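PDB 4DXF: staphylococcal enterotoxin-like toxin from Staphylococcus aureus, which probably binds carbohydrate, as a superantigen-like protein that combines an oligonucleotide/oligosaccharide-binding (OB) fold with a beta-grasp domain. Local coordinates for residues K17-R20 with A21-K25; R146-L149 with I150-N154; K180-E184 with N185-D189. All coordinates share one frame; numbering follows the deposited sequence.

Contact 1 of 3, residues K17-R20 with A21-K25; sequences KDLR and AYYTK
T24 turns back on the helix it follows and gives its hydroxyl to the carbonyl of R20, four residues earlier, with OG1 2.7 Å from R20 O. The torsion makes this possible: chi1 of 52° sets OG1 between the backbone N and the carbonyl carbon, the more crowded place, and turns it back towards R20 O. Its methyl group lies beside the same oxygen, CG2 being 3.3 Å from R20 O. A threonine suits this place because one branch bonds while the other packs, here also on I150 of helix 138-153. R20 itself runs outward with CG anti to the backbone N (chi1 -165°) and an extended chain, which takes the guanidinium away from the turn, towards I12 and Y156. One residue earlier in each segment, L19 and Y23 lie side by side and point the same way, L19 CD2 meeting Y23 CE2 at 4.1 Å. At the ring's edge L19 O lies 3.5 Å from Y23 CD2, while also accepting the backbone N-H, 3.1 Å from L19 O to Y23 N. That bond is fairly straight, with 165° at the hydrogen. The neighbouring Y22 brings a ring edge over the face of Y23, its CD2 standing 3.6 Å above the plane near the centre. Both rings are buried and their hydroxyls are bonded, Y22 OH to E83, Y23 OH to D142 and L182 N. Y23 thus sets an apolar ring against leucine and a polar tip on partners, while the Y22 ring makes a cation-pi contact with K181. Exposed K17 and D18 make a weak salt bridge. These features are those of a short amphipathic helix ending in a type I beta turn (Y22 to K25), which packs on helix 138-153 in the two-domain superantigen fold.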
# COMPACT_ATOMS: atom_id res chain seq x y z
N LYS A 17 5.33 17.66 5.22
CA LYS A 17 4.97 18.04 3.85
C LYS A 17 5.18 16.88 2.89
O LYS A 17 4.30 16.58 2.03
CB LYS A 17 5.80 19.28 3.42
CG LYS A 17 6.02 19.55 1.93
CD LYS A 17 6.70 20.93 1.67
CE LYS A 17 8.11 21.00 2.28
NZ LYS A 17 9.11 20.20 1.51
N ASP A 18 6.32 16.24 3.01
CA ASP A 18 6.69 15.16 2.09
C ASP A 18 5.77 13.95 2.25
O ASP A 18 5.28 13.40 1.21
CB ASP A 18 8.13 14.76 2.28
CG ASP A 18 9.09 15.82 1.75
OD1 ASP A 18 8.63 16.80 1.14
OD2 ASP A 18 10.29 15.63 1.93
N LEU A 19 5.53 13.55 3.52
CA LEU A 19 4.64 12.42 3.80
C LEU A 19 3.22 12.72 3.42
O LEU A 19 2.55 11.85 2.92
CB LEU A 19 4.65 11.95 5.25
CG LEU A 19 5.86 11.19 5.76
CD1 LEU A 19 5.96 11.28 7.26
CD2 LEU A 19 5.94 9.73 5.29
N ARG A 20 2.72 13.93 3.68
CA ARG A 20 1.36 14.25 3.32
C ARG A 20 1.23 14.26 1.79
O ARG A 20 0.17 13.89 1.25
CB ARG A 20 0.95 15.62 3.86
CG ARG A 20 -0.52 15.85 3.85
CD ARG A 20 -0.87 17.25 4.44
NE ARG A 20 -2.33 17.28 4.64
CZ ARG A 20 -3.20 17.40 3.64
NH1 ARG A 20 -2.78 17.59 2.39
NH2 ARG A 20 -4.49 17.34 3.89
N ALA A 21 2.27 14.70 1.09
CA ALA A 21 2.24 14.77 -0.37
C ALA A 21 2.12 13.34 -0.90
O ALA A 21 1.30 13.07 -1.80
CB ALA A 21 3.55 15.44 -0.95
N TYR A 22 2.93 12.46 -0.37
CA TYR A 22 3.10 11.12 -0.98
C TYR A 22 1.78 10.41 -0.81
O TYR A 22 1.21 9.84 -1.79
CB TYR A 22 4.23 10.34 -0.31
CG TYR A 22 4.38 8.97 -0.94
CD1 TYR A 22 4.91 8.84 -2.22
CD2 TYR A 22 3.87 7.85 -0.30
CE1 TYR A 22 5.00 7.56 -2.82
CE2 TYR A 22 3.95 6.57 -0.89
CZ TYR A 22 4.52 6.43 -2.13
OH TYR A 22 4.58 5.14 -2.71
N TYR A 23 1.24 10.48 0.41
CA TYR A 23 0.03 9.70 0.75
C TYR A 23 -1.31 10.32 0.33
O TYR A 23 -2.38 9.78 0.62
CB TYR A 23 0.08 9.26 2.20
CG TYR A 23 1.09 8.13 2.50
CD1 TYR A 23 0.85 6.83 2.05
CD2 TYR A 23 2.30 8.38 3.16
CE1 TYR A 23 1.73 5.79 2.31
CE2 TYR A 23 3.18 7.36 3.46
CZ TYR A 23 2.91 6.03 2.97
OH TYR A 23 3.75 5.01 3.23
N THR A 24 -1.25 11.42 -0.41
CA THR A 24 -2.43 11.98 -1.05
C THR A 24 -2.37 11.83 -2.58
O THR A 24 -3.24 12.33 -3.29
CB THR A 24 -2.68 13.49 -0.62
OG1 THR A 24 -1.48 14.24 -0.82
CG2 THR A 24 -3.06 13.49 0.83
N LYS A 25 -1.30 11.21 -3.06
CA LYS A 25 -1.15 10.84 -4.48
C LYS A 25 -2.31 9.96 -4.93
O LYS A 25 -2.92 9.25 -4.12
CB LYS A 25 0.18 10.12 -4.71
CG LYS A 25 1.30 11.10 -4.87
CD LYS A 25 2.59 10.43 -4.62
CE LYS A 25 3.27 9.92 -5.83
NZ LYS A 25 3.54 10.78 -7.05

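Contact 2 of 3, residues R146-L149 with I150-N154; sequences RKQL and IEKNN
K147 sends CG anti to its backbone N (chi1 -177°), whereas E151 holds CG beside the N (chi1 -77°); these choices lay the two chains side by side, one turn apart and pointing the same way. The carboxylate rests on the methylenes, E151 OE2 being 3.6 Å from K147 CG. The charged ends stay 5.4 Å apart, K147 NZ to E151 OE2, and K147 NZ bonds K25 O instead. A long aliphatic chain with a polar tip suits this half-exposed position. Q148 and K152 cross obliquely through their methylenes, Q148 CG lying 3.8 Å from K152 CD. The glutamine amide reaches further: NE2 donates to a water at 2.7 Å, and this water donates to N153 OD1, while Q148 NE2 also bonds S127. On the inner side the helix lies across the mixed sheet of the beta-grasp fold, and L149 packs on I113 of strand 107-116 and I164 of strand 162-168. Its CD2 also touches N153, 3.5 Å from OD1, and N153 ND2 is held by D125, so that hydrogen bonds grip both ends of this buried amide. Backbone bonding is regular at first, I150 N to R146 O measuring 2.8 Å, and weakens at N153 N to L149 O, 2.9 Å with only 129° at the hydrogen. Beyond it N154 takes a positive phi, which asparagine accepts more readily than most residues.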
# COMPACT_ATOMS: atom_id res chain seq x y z
N ARG A 146 -3.31 5.28 5.19
CA ARG A 146 -2.77 6.67 5.49
C ARG A 146 -3.59 7.76 4.82
O ARG A 146 -3.89 8.78 5.43
CB ARG A 146 -1.30 6.77 5.10
CG ARG A 146 -0.48 5.85 5.95
CD ARG A 146 1.02 6.32 5.94
NE ARG A 146 1.91 5.18 6.10
CZ ARG A 146 3.18 5.23 6.46
NH1 ARG A 146 3.75 6.41 6.84
NH2 ARG A 146 3.86 4.10 6.44
N LYS A 147 -3.99 7.57 3.53
CA LYS A 147 -4.80 8.51 2.87
C LYS A 147 -6.05 8.79 3.65
O LYS A 147 -6.38 9.98 3.83
CB LYS A 147 -5.18 8.03 1.44
CG LYS A 147 -6.00 9.05 0.69
CD LYS A 147 -6.30 8.61 -0.77
CE LYS A 147 -5.17 9.09 -1.69
NZ LYS A 147 -5.42 8.69 -3.11
N GLN A 148 -6.76 7.75 4.07
CA GLN A 148 -7.95 7.92 4.90
C GLN A 148 -7.67 8.73 6.18
O GLN A 148 -8.48 9.60 6.60
CB GLN A 148 -8.51 6.58 5.28
CG GLN A 148 -9.78 6.70 6.15
CD GLN A 148 -10.16 5.37 6.79
OE1 GLN A 148 -10.01 4.31 6.18
NE2 GLN A 148 -10.65 5.41 8.04
N LEU A 149 -6.52 8.48 6.77
CA LEU A 149 -6.21 9.15 8.07
C LEU A 149 -5.88 10.59 7.87
O LEU A 149 -6.17 11.43 8.78
CB LEU A 149 -5.03 8.41 8.78
CG LEU A 149 -5.31 7.01 9.33
CD1 LEU A 149 -4.03 6.37 9.75
CD2 LEU A 149 -6.35 6.97 10.49
N ILE A 150 -5.21 10.89 6.74
CA ILE A 150 -5.02 12.26 6.30
C ILE A 150 -6.35 12.97 6.11
O ILE A 150 -6.56 14.07 6.67
CB ILE A 150 -4.13 12.37 5.03
CG1 ILE A 150 -2.74 11.78 5.35
CG2 ILE A 150 -4.13 13.81 4.43
CD1 ILE A 150 -1.81 11.62 4.10
N GLU A 151 -7.25 12.35 5.36
CA GLU A 151 -8.50 12.98 4.97
C GLU A 151 -9.46 13.13 6.14
O GLU A 151 -10.17 14.17 6.22
CB GLU A 151 -9.16 12.15 3.84
CG GLU A 151 -8.52 12.38 2.44
CD GLU A 151 -9.09 11.40 1.35
OE1 GLU A 151 -10.01 10.60 1.64
OE2 GLU A 151 -8.60 11.44 0.21
N LYS A 152 -9.52 12.13 7.04
CA LYS A 152 -10.56 12.09 8.07
C LYS A 152 -10.03 12.46 9.46
O LYS A 152 -10.83 12.85 10.30
CB LYS A 152 -11.27 10.75 8.10
CG LYS A 152 -11.91 10.37 6.72
CD LYS A 152 -12.67 9.01 6.80
CE LYS A 152 -13.85 9.03 7.78
NZ LYS A 152 -14.30 7.64 8.24
N ASN A 153 -8.71 12.39 9.68
CA ASN A 153 -8.16 12.42 11.07
C ASN A 153 -7.01 13.37 11.19
O ASN A 153 -6.29 13.41 12.22
CB ASN A 153 -7.73 11.02 11.55
CG ASN A 153 -8.83 10.03 11.45
OD1 ASN A 153 -8.95 9.30 10.47
ND2 ASN A 153 -9.70 10.04 12.43
N ASN A 154 -6.80 14.08 10.12
CA ASN A 154 -5.75 15.08 9.99
C ASN A 154 -4.33 14.58 10.19
O ASN A 154 -3.42 15.32 10.62
CB ASN A 154 -6.05 16.34 10.86
CG ASN A 154 -5.30 17.56 10.36
OD1 ASN A 154 -5.07 17.72 9.13
ND2 ASN A 154 -4.89 18.44 11.29
O HOH W 1 -10.77 7.61 9.64

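Contact 3 of 3, residues K180-E184 with N185-D189; sequences KKLQE and NRMAD
M187 and E184 meet in a single weakly bonded helical turn, 184-187, which the beta-grasp region of the chain forms against strand 92-99 of the OB-fold sheet. The turn is closed by bonds between residues three apart. M187 N reaches E184 O at 3.1 Å, but it comes from above the carbonyl plane, 63° out of it, a sign of how tightly the backbone is wound. R186 N makes a similar but weak bond to Q183 O.

M187 has CG beside the backbone N (chi1 -79°) and an extended chain beyond, which sends the thioether back along the segment that precedes the turn. There its CE lies 3.6 Å from L182 O. The flexible, unbranched methionine fits this buried strip well: it runs antiparallel alongside L182, CG 4.0 Å from L182 CD2, and also touches V94 and the chain of K139. The backbone of M187 is hydrogen-bonded to G96, which ties the turn to the sheet.

E184, partly exposed, packs on V94 with an extended side chain, and its carbonyl does the work of closing the turn. Its CG stays 4.4 Å from M187 SD.

L182 is buried, and its CB points toward the turn, with CG anti to the backbone N (chi1 174°). The two methyl groups divide the task, since CD2 faces the methionine and CD1 meets R186. Leucine and arginine cross at about a right angle, and both lie on F176 of strand 173-177. R186 can pair its aliphatic chain with leucine while NH2 bonds the carbonyl oxygen of T175. Its CD lies 3.9 Å from L182 CD1, and the same methyl group approaches the guanidinium obliquely, 3.6 Å from R186 NH1.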
# COMPACT_ATOMS: atom_id res chain seq x y z
N LYS A 180 7.66 7.57 8.82
CA LYS A 180 8.51 7.34 7.64
C LYS A 180 7.64 6.73 6.53
O LYS A 180 6.62 6.19 6.85
CB LYS A 180 9.71 6.41 7.96
CG LYS A 180 9.41 5.05 8.58
CD LYS A 180 10.77 4.29 8.76
CE LYS A 180 10.53 2.89 9.30
NZ LYS A 180 11.82 2.07 9.43
N LYS A 181 8.01 6.93 5.27
CA LYS A 181 7.26 6.21 4.17
C LYS A 181 7.44 4.68 4.37
O LYS A 181 8.46 4.19 4.97
CB LYS A 181 7.76 6.71 2.82
CG LYS A 181 7.22 6.00 1.62
CD LYS A 181 8.25 6.04 0.52
CE LYS A 181 7.81 6.83 -0.64
NZ LYS A 181 8.63 6.43 -1.85
N LEU A 182 6.46 3.84 3.94
CA LEU A 182 6.62 2.41 4.09
C LEU A 182 7.90 2.06 3.31
O LEU A 182 8.12 2.62 2.24
CB LEU A 182 5.45 1.63 3.42
CG LEU A 182 5.54 0.11 3.36
CD1 LEU A 182 5.56 -0.35 4.78
CD2 LEU A 182 4.25 -0.34 2.69
N GLN A 183 8.71 1.18 3.89
CA GLN A 183 9.98 0.74 3.24
C GLN A 183 9.64 0.07 1.89
O GLN A 183 8.73 -0.75 1.86
CB GLN A 183 10.67 -0.24 4.16
CG GLN A 183 11.12 0.40 5.49
CD GLN A 183 12.65 0.29 5.73
OE1 GLN A 183 13.32 -0.65 5.27
NE2 GLN A 183 13.20 1.27 6.47
N GLU A 184 10.36 0.41 0.83
CA GLU A 184 10.06 -0.15 -0.50
C GLU A 184 10.04 -1.67 -0.59
O GLU A 184 9.12 -2.22 -1.27
CB GLU A 184 10.98 0.43 -1.54
CG GLU A 184 10.61 1.84 -1.92
CD GLU A 184 11.09 2.17 -3.28
OE1 GLU A 184 11.84 1.31 -3.89
OE2 GLU A 184 10.74 3.27 -3.75
N ASN A 185 11.00 -2.38 0.03
CA ASN A 185 10.89 -3.90 0.07
C ASN A 185 9.56 -4.46 0.63
O ASN A 185 9.03 -5.46 0.15
CB ASN A 185 12.08 -4.55 0.79
CG ASN A 185 12.10 -4.19 2.26
OD1 ASN A 185 12.12 -3.01 2.62
ND2 ASN A 185 12.03 -5.19 3.12
N ARG A 186 8.97 -3.79 1.63
CA ARG A 186 7.73 -4.29 2.21
C ARG A 186 6.46 -4.02 1.30
O ARG A 186 5.37 -4.59 1.57
CB ARG A 186 7.51 -3.60 3.55
CG ARG A 186 8.70 -3.79 4.58
CD ARG A 186 8.24 -2.98 5.83
NE ARG A 186 7.20 -3.73 6.50
CZ ARG A 186 6.45 -3.20 7.45
NH1 ARG A 186 6.70 -1.93 7.77
NH2 ARG A 186 5.52 -3.94 8.06
N MET A 187 6.62 -3.15 0.32
CA MET A 187 5.57 -2.80 -0.70
C MET A 187 5.25 -4.07 -1.51
O MET A 187 4.12 -4.26 -1.98
CB MET A 187 5.97 -1.65 -1.65
CG MET A 187 5.81 -0.26 -0.95
SD MET A 187 6.30 1.01 -1.88
CE MET A 187 6.04 2.43 -0.70
N ALA A 188 6.22 -4.96 -1.58
CA ALA A 188 5.97 -6.20 -2.31
C ALA A 188 5.41 -7.27 -1.46
O ALA A 188 4.97 -8.29 -2.00
CB ALA A 188 7.28 -6.69 -3.01
N ASP A 189 5.34 -7.08 -0.14
CA ASP A 189 4.84 -8.13 0.74
C ASP A 189 3.34 -8.30 0.60
O ASP A 189 2.64 -7.28 0.39
CB ASP A 189 5.19 -7.87 2.21
CG ASP A 189 6.67 -8.27 2.56
OD1 ASP A 189 7.15 -9.29 2.03
OD2 ASP A 189 7.31 -7.58 3.38

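The three contacts meet round the end of the ring of Y23. Contacts 1 and 2 have centres about 11 Å apart, contacts 1 and 3 about 15 Å, and contacts 2 and 3 about 19 Å. From contact 1, Y23 OH lies 3.0 Å from L182 N of contact 3, a probable hydrogen bond, and packs 3.3 Å from R146 CZ of contact 2. R146 also links to contact 3, its NH1 being 2.9 Å from K180 O, while its NH2 forms a salt bridge with D142 OD1, leaving OD2 to Y23 OH. The bond from K147 to K25 adds a second tie between contacts 1 and 2. This polar cluster therefore connects the OB-fold and beta-grasp regions.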